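Local coordinates for protein hydrogenase maturation factor (Thermoanaerobacter tengcongensis, PDB 3VTI) that serves as the HypE maturation factor of [NiFe]-hydrogenases, accepting a carbamoyl group from HypF and probably dehydrating it with ATP to make the cyanide ligands of the iron, at residues I222-L227 against I292-G297; G204-L209 against R300-P305; R64-L69 against G128-G133; A134-K139 against E192-L197. One frame throughout, in Å; residues are numbered along the deposited sequence.

Contact 1. Residues I222-L227 against I292-G297; sequences IYEEKL and INTIYG
The carbonyl oxygen of Ile-222 takes the backbone N-H of Asn-293, N to O 2.8 Å, and Ile-292 CA adds a C-H...O contact to the same oxygen. One step on, Glu-224 N donates to Asn-293 O at 2.9 Å. This is the parallel pairing of strands 219-223 and 290-293 inside the mixed sheet of the AIR synthase-related C-terminal domain; a 3-10 segment follows the first strand, and a type II turn from Thr-294 to Gly-297 follows in the other. On one face, Ile-292 CG1, anti to the backbone N (chi1 -179°), leans against Ile-222 CG1 at 3.9 Å, and its CD1 reaches Leu-227 CD1. An alanine at Ile-292 would probably leave Leu-227 CD1 without its partner here and Ile-222 CG1 with CB alone, a gap opening between Leu-227 CD1 and Glu-224 CA, beside the 3-10 segment. On the other face Tyr-223 and Asn-293 lie side by side, ring and amide planes 70° apart, with Asn-293 CB 3.8 Å from Tyr-223 CD1; Asn-293 OD1 is bonded to Lys-221 NZ. Glu-224, extended beyond CG, brings OE1 to Thr-294 CB, and a basic side chain of the HypF chain also packs on Thr-294.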
loop_
_atom_site.group_PDB
_atom_site.type_symbol
_atom_site.label_atom_id
_atom_site.label_comp_id
_atom_site.label_asym_id
_atom_site.label_seq_id
_atom_site.Cartn_x
_atom_site.Cartn_y
_atom_site.Cartn_z
ATOM N N ILE C 222 28.436 7.624 -22.454
ATOM C CA ILE C 222 28.234 8.943 -21.861
ATOM C C ILE C 222 29.535 9.601 -21.371
ATOM O O ILE C 222 30.579 8.950 -21.228
ATOM C CB ILE C 222 27.147 8.942 -20.757
ATOM C CG1 ILE C 222 27.558 8.062 -19.571
ATOM C CG2 ILE C 222 25.802 8.517 -21.341
ATOM C CD1 ILE C 222 26.601 8.123 -18.377
ATOM N N TYR C 223 29.457 10.905 -21.125
ATOM C CA TYR C 223 30.632 11.702 -20.785
ATOM C C TYR C 223 30.486 12.346 -19.415
ATOM O O TYR C 223 29.571 13.138 -19.178
ATOM C CB TYR C 223 30.933 12.727 -21.896
ATOM C CG TYR C 223 31.299 12.049 -23.202
ATOM C CD1 TYR C 223 32.628 11.769 -23.516
ATOM C CD2 TYR C 223 30.310 11.638 -24.101
ATOM C CE1 TYR C 223 32.967 11.115 -24.709
ATOM C CE2 TYR C 223 30.634 10.984 -25.286
ATOM C CZ TYR C 223 31.964 10.728 -25.585
ATOM O OH TYR C 223 32.284 10.081 -26.755
ATOM N N GLU C 224 31.392 11.976 -18.514
ATOM C CA GLU C 224 31.405 12.478 -17.141
ATOM C C GLU C 224 31.273 14.000 -17.042
ATOM O O GLU C 224 30.384 14.497 -16.351
ATOM C CB GLU C 224 32.678 12.012 -16.428
ATOM C CG GLU C 224 32.766 12.420 -14.965
ATOM C CD GLU C 224 34.015 11.875 -14.297
ATOM O OE1 GLU C 224 35.140 12.152 -14.794
ATOM O OE2 GLU C 224 33.863 11.169 -13.276
ATOM N N GLU C 225 32.152 14.716 -17.741
ATOM C CA GLU C 225 32.174 16.185 -17.751
ATOM C C GLU C 225 30.890 16.843 -18.260
ATOM O O GLU C 225 30.638 18.013 -17.974
ATOM C CB GLU C 225 33.362 16.709 -18.573
ATOM C CG GLU C 225 33.568 16.016 -19.922
ATOM C CD GLU C 225 34.300 14.678 -19.781
ATOM O OE1 GLU C 225 35.442 14.689 -19.275
ATOM O OE2 GLU C 225 33.733 13.622 -20.158
ATOM N N LYS C 226 30.090 16.087 -19.007
ATOM C CA LYS C 226 28.869 16.608 -19.607
ATOM C C LYS C 226 27.618 16.321 -18.792
ATOM O O LYS C 226 26.538 16.765 -19.162
ATOM C CB LYS C 226 28.698 16.065 -21.032
ATOM C CG LYS C 226 29.600 16.727 -22.078
ATOM C CD LYS C 226 29.179 18.172 -22.352
ATOM C CE LYS C 226 30.313 18.978 -22.967
ATOM N NZ LYS C 226 31.352 19.333 -21.953
ATOM N N LEU C 227 27.757 15.596 -17.687
ATOM C CA LEU C 227 26.599 15.223 -16.865
ATOM C C LEU C 227 26.190 16.341 -15.906
ATOM O O LEU C 227 27.003 16.791 -15.094
ATOM C CB LEU C 227 26.857 13.920 -16.101
ATOM C CG LEU C 227 27.140 12.658 -16.930
ATOM C CD1 LEU C 227 27.671 11.508 -16.064
ATOM C CD2 LEU C 227 25.913 12.222 -17.723
ATOM N N ILE C 292 31.113 4.879 -19.660
ATOM C CA ILE C 292 31.280 6.295 -19.330
ATOM C C ILE C 292 32.738 6.733 -19.484
ATOM O O ILE C 292 33.652 6.087 -18.972
ATOM C CB ILE C 292 30.747 6.633 -17.907
ATOM C CG1 ILE C 292 30.926 8.125 -17.601
ATOM C CG2 ILE C 292 31.405 5.751 -16.847
ATOM C CD1 ILE C 292 30.298 8.583 -16.310
ATOM N N ASN C 293 32.939 7.831 -20.202
ATOM C CA ASN C 293 34.265 8.402 -20.396
ATOM C C ASN C 293 34.531 9.530 -19.416
ATOM O O ASN C 293 33.708 10.436 -19.266
ATOM C CB ASN C 293 34.429 8.922 -21.829
ATOM C CG ASN C 293 35.077 7.910 -22.755
ATOM O OD1 ASN C 293 34.826 6.709 -22.664
ATOM N ND2 ASN C 293 35.917 8.398 -23.662
ATOM N N THR C 294 35.681 9.467 -18.750
ATOM C CA THR C 294 36.135 10.551 -17.884
ATOM C C THR C 294 36.942 11.556 -18.713
ATOM O O THR C 294 37.107 11.381 -19.931
ATOM C CB THR C 294 36.994 10.032 -16.702
ATOM O OG1 THR C 294 38.259 9.562 -17.189
ATOM C CG2 THR C 294 36.287 8.905 -15.950
ATOM N N ILE C 295 37.427 12.611 -18.056
ATOM C CA ILE C 295 38.349 13.563 -18.683
ATOM C C ILE C 295 39.602 12.843 -19.205
ATOM O O ILE C 295 40.163 11.969 -18.521
ATOM C CB ILE C 295 38.745 14.750 -17.732
ATOM C CG1 ILE C 295 39.248 14.243 -16.365
ATOM C CG2 ILE C 295 37.580 15.716 -17.544
ATOM C CD1 ILE C 295 39.983 15.297 -15.520
ATOM N N TYR C 296 40.012 13.209 -20.423
ATOM C CA TYR C 296 41.219 12.676 -21.084
ATOM C C TYR C 296 41.008 11.377 -21.898
ATOM O O TYR C 296 41.858 11.002 -22.713
ATOM C CB TYR C 296 42.414 12.582 -20.108
ATOM C CG TYR C 296 42.895 13.939 -19.612
ATOM C CD1 TYR C 296 43.966 14.592 -20.244
ATOM C CD2 TYR C 296 42.274 14.575 -18.521
ATOM C CE1 TYR C 296 44.411 15.841 -19.800
ATOM C CE2 TYR C 296 42.704 15.825 -18.074
ATOM C CZ TYR C 296 43.775 16.450 -18.718
ATOM O OH TYR C 296 44.215 17.681 -18.284
ATOM N N GLY C 297 39.878 10.707 -21.677
ATOM C CA GLY C 297 39.511 9.524 -22.455
ATOM C C GLY C 297 39.736 8.196 -21.752
ATOM O O GLY C 297 40.267 7.259 -22.351
#

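Contact 2. Residues G204-L209 against R300-P305; sequences GVAEVL and RIVDRP
Ala-206 CB makes the apolar part of this contact, 4.0 Å from Val-302 CG1 and 4.1 Å from Pro-305 CD. It lies near the N-terminal end of helix 204-216, which packs on the mixed sheet of the AIR synthase-related C-terminal domain; the partner is the chain leaving strand 299-301, the outermost strand of this chain's sheet, and running past the helix toward the end of the model. Val-302 CG1 is anti to its backbone N (chi1 177°), on the side from which the helix approaches. No hydrogen bond joins the two segments directly. Next to the alanine, Glu-207 brings OE1 over the aliphatic part of Arg-304, 3.7 Å from Arg-304 CG. The carboxylate and guanidinium planes stand 75° apart, and OE1 lies well out of the guanidinium plane, so any attraction is probably one of charge alone, with no N-H aimed at the oxygen; OE1 to Arg-304 NE is 4.4 Å. Glu-207 OE2 also lies close to the carboxylate of Glu-211, and the arginine may ease that crowding of negative charge.

Further out, Tyr-210 on the next part of the helix gives its OH to Val-302 O, tying the departing chain down from the helix side. Val-302 also rests on Val-290 and Ile-292, while Leu-209 meets Val-290, Ile-220 and Ile-222, so helix and tail share the same sheet beneath them. On the far side Ile-301 makes backbone hydrogen bonds to the HypF chain. Where the model stops, Pro-305 bridges both halves of the contact, its CD reaching Ala-206 CB and also lying 4.2 Å from Glu-207 OE1.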
loop_
_atom_site.group_PDB
_atom_site.type_symbol
_atom_site.label_atom_id
_atom_site.label_comp_id
_atom_site.label_asym_id
_atom_site.label_seq_id
_atom_site.Cartn_x
_atom_site.Cartn_y
_atom_site.Cartn_z
ATOM N N GLY C 204 17.566 5.246 -11.616
ATOM C CA GLY C 204 18.221 6.406 -12.229
ATOM C C GLY C 204 18.554 6.323 -13.708
ATOM O O GLY C 204 17.989 5.524 -14.455
ATOM N N VAL C 205 19.484 7.174 -14.123
ATOM C CA VAL C 205 19.915 7.267 -15.518
ATOM C C VAL C 205 20.568 5.968 -15.990
ATOM O O VAL C 205 20.301 5.497 -17.100
ATOM C CB VAL C 205 20.869 8.468 -15.725
ATOM C CG1 VAL C 205 21.453 8.481 -17.141
ATOM C CG2 VAL C 205 20.146 9.784 -15.424
ATOM N N ALA C 206 21.398 5.380 -15.126
ATOM C CA ALA C 206 22.088 4.122 -15.424
ATOM C C ALA C 206 21.134 3.057 -15.963
ATOM O O ALA C 206 21.393 2.450 -17.005
ATOM C CB ALA C 206 22.823 3.618 -14.192
ATOM N N GLU C 207 20.021 2.867 -15.254
ATOM C CA GLU C 207 19.050 1.821 -15.561
ATOM C C GLU C 207 18.362 2.057 -16.905
ATOM O O GLU C 207 18.223 1.126 -17.699
ATOM C CB GLU C 207 18.043 1.691 -14.420
ATOM C CG GLU C 207 17.029 0.567 -14.559
ATOM C CD GLU C 207 17.649 -0.820 -14.550
ATOM O OE1 GLU C 207 18.628 -1.074 -13.801
ATOM O OE2 GLU C 207 17.143 -1.677 -15.305
ATOM N N VAL C 208 17.960 3.300 -17.158
ATOM C CA VAL C 208 17.422 3.697 -18.450
ATOM C C VAL C 208 18.371 3.324 -19.610
ATOM O O VAL C 208 17.945 2.699 -20.586
ATOM C CB VAL C 208 17.103 5.225 -18.484
ATOM C CG1 VAL C 208 16.884 5.723 -19.932
ATOM C CG2 VAL C 208 15.906 5.556 -17.605
ATOM N N LEU C 209 19.648 3.695 -19.499
ATOM C CA LEU C 209 20.613 3.439 -20.563
ATOM C C LEU C 209 20.714 1.945 -20.849
ATOM O O LEU C 209 20.761 1.538 -22.009
ATOM C CB LEU C 209 21.992 4.032 -20.230
ATOM C CG LEU C 209 22.122 5.546 -19.967
ATOM C CD1 LEU C 209 23.544 5.914 -19.558
ATOM C CD2 LEU C 209 21.665 6.412 -21.152
ATOM N N ARG C 300 35.209 3.355 -18.829
ATOM C CA ARG C 300 34.835 2.268 -17.919
ATOM C C ARG C 300 33.340 1.966 -18.036
ATOM O O ARG C 300 32.547 2.846 -18.384
ATOM C CB ARG C 300 35.223 2.580 -16.465
ATOM C CG ARG C 300 34.543 3.807 -15.882
ATOM C CD ARG C 300 34.689 3.880 -14.372
ATOM N NE ARG C 300 33.768 4.868 -13.808
ATOM C CZ ARG C 300 32.573 4.581 -13.291
ATOM N NH1 ARG C 300 32.139 3.322 -13.246
ATOM N NH2 ARG C 300 31.809 5.557 -12.810
ATOM N N ILE C 301 32.965 0.718 -17.764
ATOM C CA ILE C 301 31.560 0.306 -17.815
ATOM C C ILE C 301 30.767 0.942 -16.677
ATOM O O ILE C 301 31.268 1.092 -15.558
ATOM C CB ILE C 301 31.373 -1.247 -17.797
ATOM C CG1 ILE C 301 31.985 -1.886 -16.541
ATOM C CG2 ILE C 301 31.942 -1.884 -19.060
ATOM C CD1 ILE C 301 30.975 -2.220 -15.442
ATOM N N VAL C 302 29.538 1.335 -16.979
ATOM C CA VAL C 302 28.629 1.825 -15.963
ATOM C C VAL C 302 28.062 0.609 -15.245
ATOM O O VAL C 302 27.571 -0.318 -15.886
ATOM C CB VAL C 302 27.498 2.672 -16.582
ATOM C CG1 VAL C 302 26.515 3.126 -15.512
ATOM C CG2 VAL C 302 28.082 3.873 -17.333
ATOM N N ASP C 303 28.163 0.602 -13.919
ATOM C CA ASP C 303 27.652 -0.503 -13.111
ATOM C C ASP C 303 26.138 -0.412 -12.966
ATOM O O ASP C 303 25.583 0.687 -12.904
ATOM C CB ASP C 303 28.331 -0.516 -11.740
ATOM C CG ASP C 303 29.835 -0.779 -11.834
ATOM O OD1 ASP C 303 30.232 -1.918 -12.169
ATOM O OD2 ASP C 303 30.623 0.155 -11.574
ATOM N N ARG C 304 25.473 -1.566 -12.929
ATOM C CA ARG C 304 24.018 -1.610 -12.776
ATOM C C ARG C 304 23.576 -1.604 -11.298
ATOM O O ARG C 304 24.107 -2.377 -10.499
ATOM C CB ARG C 304 23.432 -2.813 -13.526
ATOM C CG ARG C 304 21.922 -2.734 -13.713
ATOM C CD ARG C 304 21.328 -4.029 -14.235
ATOM N NE ARG C 304 21.238 -4.050 -15.696
ATOM C CZ ARG C 304 20.400 -4.825 -16.388
ATOM N NH1 ARG C 304 19.568 -5.652 -15.756
ATOM N NH2 ARG C 304 20.391 -4.778 -17.717
ATOM N N PRO C 305 22.612 -0.722 -10.935
ATOM C CA PRO C 305 22.060 -0.606 -9.563
ATOM C C PRO C 305 21.569 -1.933 -8.957
ATOM O O PRO C 305 22.067 -2.397 -7.923
ATOM C CB PRO C 305 20.869 0.354 -9.736
ATOM C CG PRO C 305 21.193 1.165 -10.940
ATOM C CD PRO C 305 22.056 0.308 -11.840
#

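Contact 3. Residues R64-L69 against G128-G133; sequences RGAKPL and GVLYEG
Tyr-131 swings its CG anti to its carbonyl carbon (chi1 -63°), which starts the ring back across the neighbouring strand, and Lys-67 sends its CG anti to the backbone N (chi1 174°). Lys-67 CB itself meets the end of the tyrosine ring: Tyr-131 OH reaches it at 3.3 Å, and Tyr-131 CE2 comes to 3.4 Å from Lys-67 N. Gly-65 O accepts Tyr-131 N (3.1 Å), and the same oxygen lies at the ring's edge, near its plane, beside CD2. The phenol oxygen finds its hydrogen-bond partner in Glu-185 OE1.

The backbones form an antiparallel ladder of the N-terminal domain's mixed sheet. Lys-67 and Val-129 are a hydrogen-bonded pair, Lys-67 N to Val-129 O and Val-129 N to Lys-67 O each 2.8 Å. Ala-66 with Leu-130 and Pro-68 with Gly-128 are the non-hydrogen-bonded pairs around it, and Gly-128 lies close against Pro-68. Leu-130 CD1 lies by Arg-64 O and 4.0 Å from Ala-66 CB, while Leu-69 CD1 meets Val-129 CG1 on the opposite face, beyond Lys-67.

The two short strand segments run at 157° to each other. Strand 30-37 flanks 120-130 on its other side and strand 103-112 flanks 66-78; helix 181-187 lies against Lys-67 and Pro-68, and Leu-69 packs on Phe-27 of the second subunit.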
loop_
_atom_site.group_PDB
_atom_site.type_symbol
_atom_site.label_atom_id
_atom_site.label_comp_id
_atom_site.label_asym_id
_atom_site.label_seq_id
_atom_site.Cartn_x
_atom_site.Cartn_y
_atom_site.Cartn_z
ATOM N N ARG C 64 5.853 8.030 -24.982
ATOM C CA ARG C 64 5.637 7.316 -26.212
ATOM C C ARG C 64 5.457 8.310 -27.365
ATOM O O ARG C 64 5.234 7.916 -28.503
ATOM C CB ARG C 64 4.424 6.398 -26.033
ATOM C CG ARG C 64 4.486 5.115 -26.796
ATOM C CD ARG C 64 5.661 4.207 -26.394
ATOM N NE ARG C 64 5.911 3.272 -27.489
ATOM C CZ ARG C 64 5.318 2.090 -27.618
ATOM N NH1 ARG C 64 4.466 1.664 -26.691
ATOM N NH2 ARG C 64 5.593 1.315 -28.665
ATOM N N GLY C 65 5.605 9.600 -27.061
ATOM C CA GLY C 65 5.391 10.682 -28.040
ATOM C C GLY C 65 3.942 11.139 -28.046
ATOM O O GLY C 65 3.301 11.250 -29.108
ATOM N N ALA C 66 3.423 11.407 -26.849
ATOM C CA ALA C 66 1.991 11.579 -26.671
ATOM C C ALA C 66 1.624 12.721 -25.740
ATOM O O ALA C 66 2.393 13.088 -24.845
ATOM C CB ALA C 66 1.364 10.274 -26.189
ATOM N N LYS C 67 0.447 13.289 -25.994
ATOM C CA LYS C 67 -0.194 14.239 -25.105
ATOM C C LYS C 67 -1.059 13.452 -24.118
ATOM O O LYS C 67 -2.026 12.804 -24.528
ATOM C CB LYS C 67 -1.063 15.201 -25.914
ATOM C CG LYS C 67 -1.901 16.153 -25.073
ATOM C CD LYS C 67 -2.513 17.263 -25.916
ATOM C CE LYS C 67 -3.100 18.352 -25.020
ATOM N NZ LYS C 67 -2.167 18.713 -23.900
ATOM N N PRO C 68 -0.718 13.493 -22.819
ATOM C CA PRO C 68 -1.576 12.821 -21.848
ATOM C C PRO C 68 -2.842 13.635 -21.624
ATOM O O PRO C 68 -2.778 14.861 -21.626
ATOM C CB PRO C 68 -0.712 12.789 -20.584
ATOM C CG PRO C 68 0.175 13.961 -20.705
ATOM C CD PRO C 68 0.428 14.162 -22.177
ATOM N N LEU C 69 -3.974 12.959 -21.440
ATOM C CA LEU C 69 -5.268 13.635 -21.307
ATOM C C LEU C 69 -6.052 13.228 -20.061
ATOM O O LEU C 69 -6.597 14.082 -19.358
ATOM C CB LEU C 69 -6.145 13.391 -22.543
ATOM C CG LEU C 69 -5.792 13.975 -23.914
ATOM C CD1 LEU C 69 -6.632 13.296 -24.995
ATOM C CD2 LEU C 69 -5.984 15.499 -23.962
ATOM N N GLY C 128 -3.054 8.750 -22.923
ATOM C CA GLY C 128 -2.596 9.840 -23.785
ATOM C C GLY C 128 -2.846 9.550 -25.253
ATOM O O GLY C 128 -3.087 8.405 -25.632
ATOM N N VAL C 129 -2.793 10.590 -26.079
ATOM C CA VAL C 129 -2.961 10.442 -27.522
ATOM C C VAL C 129 -1.670 10.846 -28.236
ATOM O O VAL C 129 -1.084 11.890 -27.942
ATOM C CB VAL C 129 -4.205 11.229 -28.053
ATOM C CG1 VAL C 129 -4.006 12.739 -27.920
ATOM C CG2 VAL C 129 -4.531 10.859 -29.503
ATOM N N LEU C 130 -1.234 9.994 -29.161
ATOM C CA LEU C 130 -0.003 10.189 -29.930
ATOM C C LEU C 130 -0.070 11.409 -30.857
ATOM O O LEU C 130 -1.081 11.645 -31.513
ATOM C CB LEU C 130 0.265 8.935 -30.763
ATOM C CG LEU C 130 1.654 8.296 -30.699
ATOM C CD1 LEU C 130 1.958 7.771 -29.309
ATOM C CD2 LEU C 130 1.760 7.169 -31.711
ATOM N N TYR C 131 1.013 12.180 -30.902
ATOM C CA TYR C 131 1.158 13.233 -31.910
ATOM C C TYR C 131 1.319 12.668 -33.317
ATOM O O TYR C 131 1.690 11.502 -33.491
ATOM C CB TYR C 131 2.333 14.148 -31.588
ATOM C CG TYR C 131 2.159 14.891 -30.295
ATOM C CD1 TYR C 131 1.371 16.037 -30.230
ATOM C CD2 TYR C 131 2.778 14.442 -29.131
ATOM C CE1 TYR C 131 1.202 16.722 -29.033
ATOM C CE2 TYR C 131 2.624 15.117 -27.930
ATOM C CZ TYR C 131 1.836 16.254 -27.882
ATOM O OH TYR C 131 1.682 16.917 -26.687
ATOM N N GLU C 132 1.052 13.523 -34.305
ATOM C CA GLU C 132 0.943 13.156 -35.726
ATOM C C GLU C 132 1.949 12.101 -36.213
ATOM O O GLU C 132 1.549 11.020 -36.654
ATOM C CB GLU C 132 0.997 14.408 -36.608
ATOM C CG GLU C 132 0.470 14.213 -38.037
ATOM C CD GLU C 132 0.880 15.351 -38.974
ATOM O OE1 GLU C 132 1.388 16.388 -38.478
ATOM O OE2 GLU C 132 0.699 15.213 -40.210
ATOM N N GLY C 133 3.240 12.405 -36.131
ATOM C CA GLY C 133 4.250 11.458 -36.591
ATOM C C GLY C 133 5.159 10.947 -35.492
ATOM O O GLY C 133 6.376 10.910 -35.655
#

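Contact 4. Residues A134-K139 against E192-L197; sequences ANVSIK and EAIKVL
Val-136 CG1 stands over one face of the flat Val-196 to Leu-197 peptide group, 3.3 Å from Leu-197 N, while the Lys-195 carbonyl group receives Ser-137 N in its own plane. That bond, Ser-137 N to Lys-195 O, is 3.2 Å long; Val-136 CA adds a C-H...O contact to the same oxygen. Lys-195 and Val-196 form a classic beta bulge against Val-256 in edge strand 194-198, and the loop between strand 120-130 and strand 146-149 lies along that strand. Val-136 splits its methyls: CG1, anti to the backbone N (chi1 -166°), also meets Leu-197 CB at 3.7 Å, while CG2 lies beside Ile-194 CG2. An alanine at Val-136 would probably open a gap between the loop and the strand, leaving the peptide face and Ile-194 CG2 without these methyls. Toward Asn-135 water takes over: one molecule accepts from Asn-135 N (2.8 Å) and donates to Ile-194 O (2.7 Å). Another bonds Glu-192 O firmly and Asn-135 O weakly. Beyond Val-136, Ser-137 OG pairs with Glu-21 and closes an ST turn by accepting Lys-139 N at 3.0 Å.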
loop_
_atom_site.group_PDB
_atom_site.type_symbol
_atom_site.label_atom_id
_atom_site.label_comp_id
_atom_site.label_asym_id
_atom_site.label_seq_id
_atom_site.Cartn_x
_atom_site.Cartn_y
_atom_site.Cartn_z
ATOM N N ALA C 134 4.572 10.552 -34.372
ATOM C CA ALA C 134 5.344 10.095 -33.240
ATOM C C ALA C 134 5.682 8.621 -33.383
ATOM O O ALA C 134 4.832 7.808 -33.758
ATOM C CB ALA C 134 4.582 10.340 -31.971
ATOM N N ASN C 135 6.937 8.292 -33.102
ATOM C CA ASN C 135 7.396 6.910 -33.081
ATOM C C ASN C 135 8.503 6.767 -32.051
ATOM O O ASN C 135 9.681 6.690 -32.385
ATOM C CB ASN C 135 7.879 6.448 -34.462
ATOM C CG ASN C 135 8.055 4.933 -34.545
ATOM O OD1 ASN C 135 8.354 4.255 -33.550
ATOM N ND2 ASN C 135 7.862 4.393 -35.735
ATOM N N VAL C 136 8.103 6.734 -30.791
ATOM C CA VAL C 136 9.044 6.698 -29.689
ATOM C C VAL C 136 8.891 5.369 -28.968
ATOM O O VAL C 136 7.784 4.993 -28.588
ATOM C CB VAL C 136 8.797 7.869 -28.711
ATOM C CG1 VAL C 136 9.956 8.016 -27.775
ATOM C CG2 VAL C 136 8.591 9.174 -29.481
ATOM N N SER C 137 10.012 4.674 -28.785
ATOM C CA SER C 137 10.042 3.329 -28.204
ATOM C C SER C 137 11.458 3.039 -27.728
ATOM O O SER C 137 12.412 3.483 -28.377
ATOM C CB SER C 137 9.607 2.303 -29.269
ATOM O OG SER C 137 10.237 1.046 -29.105
ATOM N N ILE C 138 11.609 2.291 -26.626
ATOM C CA ILE C 138 12.953 1.873 -26.142
ATOM C C ILE C 138 13.705 1.001 -27.126
ATOM O O ILE C 138 14.873 0.710 -26.899
ATOM C CB ILE C 138 12.957 1.074 -24.780
ATOM C CG1 ILE C 138 11.597 0.450 -24.481
ATOM C CG2 ILE C 138 13.497 1.909 -23.622
ATOM C CD1 ILE C 138 11.311 -0.751 -25.324
ATOM N N LYS C 139 13.030 0.563 -28.188
ATOM C CA LYS C 139 13.649 -0.254 -29.240
ATOM C C LYS C 139 14.247 0.550 -30.402
ATOM O O LYS C 139 14.837 -0.028 -31.312
ATOM C CB LYS C 139 12.627 -1.252 -29.793
ATOM C CG LYS C 139 12.515 -2.530 -28.975
ATOM C CD LYS C 139 11.201 -3.263 -29.230
ATOM C CE LYS C 139 10.058 -2.622 -28.432
ATOM N NZ LYS C 139 8.726 -3.103 -28.908
ATOM N N GLU C 192 9.828 12.042 -36.035
ATOM C CA GLU C 192 10.492 10.734 -36.051
ATOM C C GLU C 192 11.963 10.787 -35.627
ATOM O O GLU C 192 12.552 9.764 -35.280
ATOM C CB GLU C 192 10.338 10.082 -37.429
ATOM C CG GLU C 192 10.885 8.658 -37.539
ATOM C CD GLU C 192 10.231 7.870 -38.657
ATOM O OE1 GLU C 192 10.909 7.601 -39.686
ATOM O OE2 GLU C 192 9.031 7.532 -38.499
ATOM N N ALA C 193 12.548 11.981 -35.646
ATOM C CA ALA C 193 13.930 12.172 -35.202
ATOM C C ALA C 193 14.084 11.902 -33.704
ATOM O O ALA C 193 15.170 11.557 -33.237
ATOM C CB ALA C 193 14.421 13.580 -35.558
ATOM N N ILE C 194 12.994 12.076 -32.960
ATOM C CA ILE C 194 12.929 11.659 -31.565
ATOM C C ILE C 194 12.706 10.148 -31.566
ATOM O O ILE C 194 11.673 9.652 -32.031
ATOM C CB ILE C 194 11.777 12.367 -30.801
ATOM C CG1 ILE C 194 11.921 13.898 -30.859
ATOM C CG2 ILE C 194 11.639 11.820 -29.365
ATOM C CD1 ILE C 194 13.101 14.491 -30.096
ATOM N N LYS C 195 13.687 9.420 -31.050
ATOM C CA LYS C 195 13.669 7.967 -31.125
ATOM C C LYS C 195 13.269 7.299 -29.816
ATOM O O LYS C 195 12.454 6.380 -29.820
ATOM C CB LYS C 195 15.008 7.456 -31.646
ATOM C CG LYS C 195 15.157 7.657 -33.144
ATOM C CD LYS C 195 16.592 7.531 -33.536
ATOM C CE LYS C 195 16.768 6.890 -34.899
ATOM N NZ LYS C 195 16.459 5.433 -34.871
ATOM N N VAL C 196 13.820 7.778 -28.701
ATOM C CA VAL C 196 13.527 7.214 -27.373
ATOM C C VAL C 196 13.273 8.314 -26.348
ATOM O O VAL C 196 13.942 9.350 -26.351
ATOM C CB VAL C 196 14.671 6.320 -26.851
ATOM C CG1 VAL C 196 14.374 5.812 -25.420
ATOM C CG2 VAL C 196 14.932 5.171 -27.808
ATOM N N LEU C 197 12.294 8.078 -25.481
ATOM C CA LEU C 197 11.998 8.961 -24.373
ATOM C C LEU C 197 11.740 8.105 -23.146
ATOM O O LEU C 197 10.897 7.213 -23.181
ATOM C CB LEU C 197 10.770 9.828 -24.671
ATOM C CG LEU C 197 10.878 10.956 -25.700
ATOM C CD1 LEU C 197 9.514 11.573 -25.939
ATOM C CD2 LEU C 197 11.862 12.029 -25.270
HETATM O O HOH W 1 9.114 10.073 -32.906
HETATM O O HOH W 2 12.184 7.031 -34.689
#

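Contacts 1 and 2 belong to one end of the C-terminal domain's sheet, centres 14 Å apart: Ile-292 N is probably bonded to Arg-300 O, and Leu-209 CD1 packs on Ile-222 CG2. Contacts 3 and 4 meet at the junction of the two domains, centres 12 Å apart, where Arg-64 NE to Val-136 O measures 2.8 Å. Contacts 2 and 4 approach to about 5 Å between nearest atoms without touching. The magnesium ion held by Asp-22, Asp-60 and Asp-199 is about 10 Å from the side chains of Arg-64 and Glu-207 and about 9 Å from that of Ile-138; the side chains of Ile-138 and Arg-64 come to about 5 and 6 Å from that of Asp-22. Contact 1 lies away.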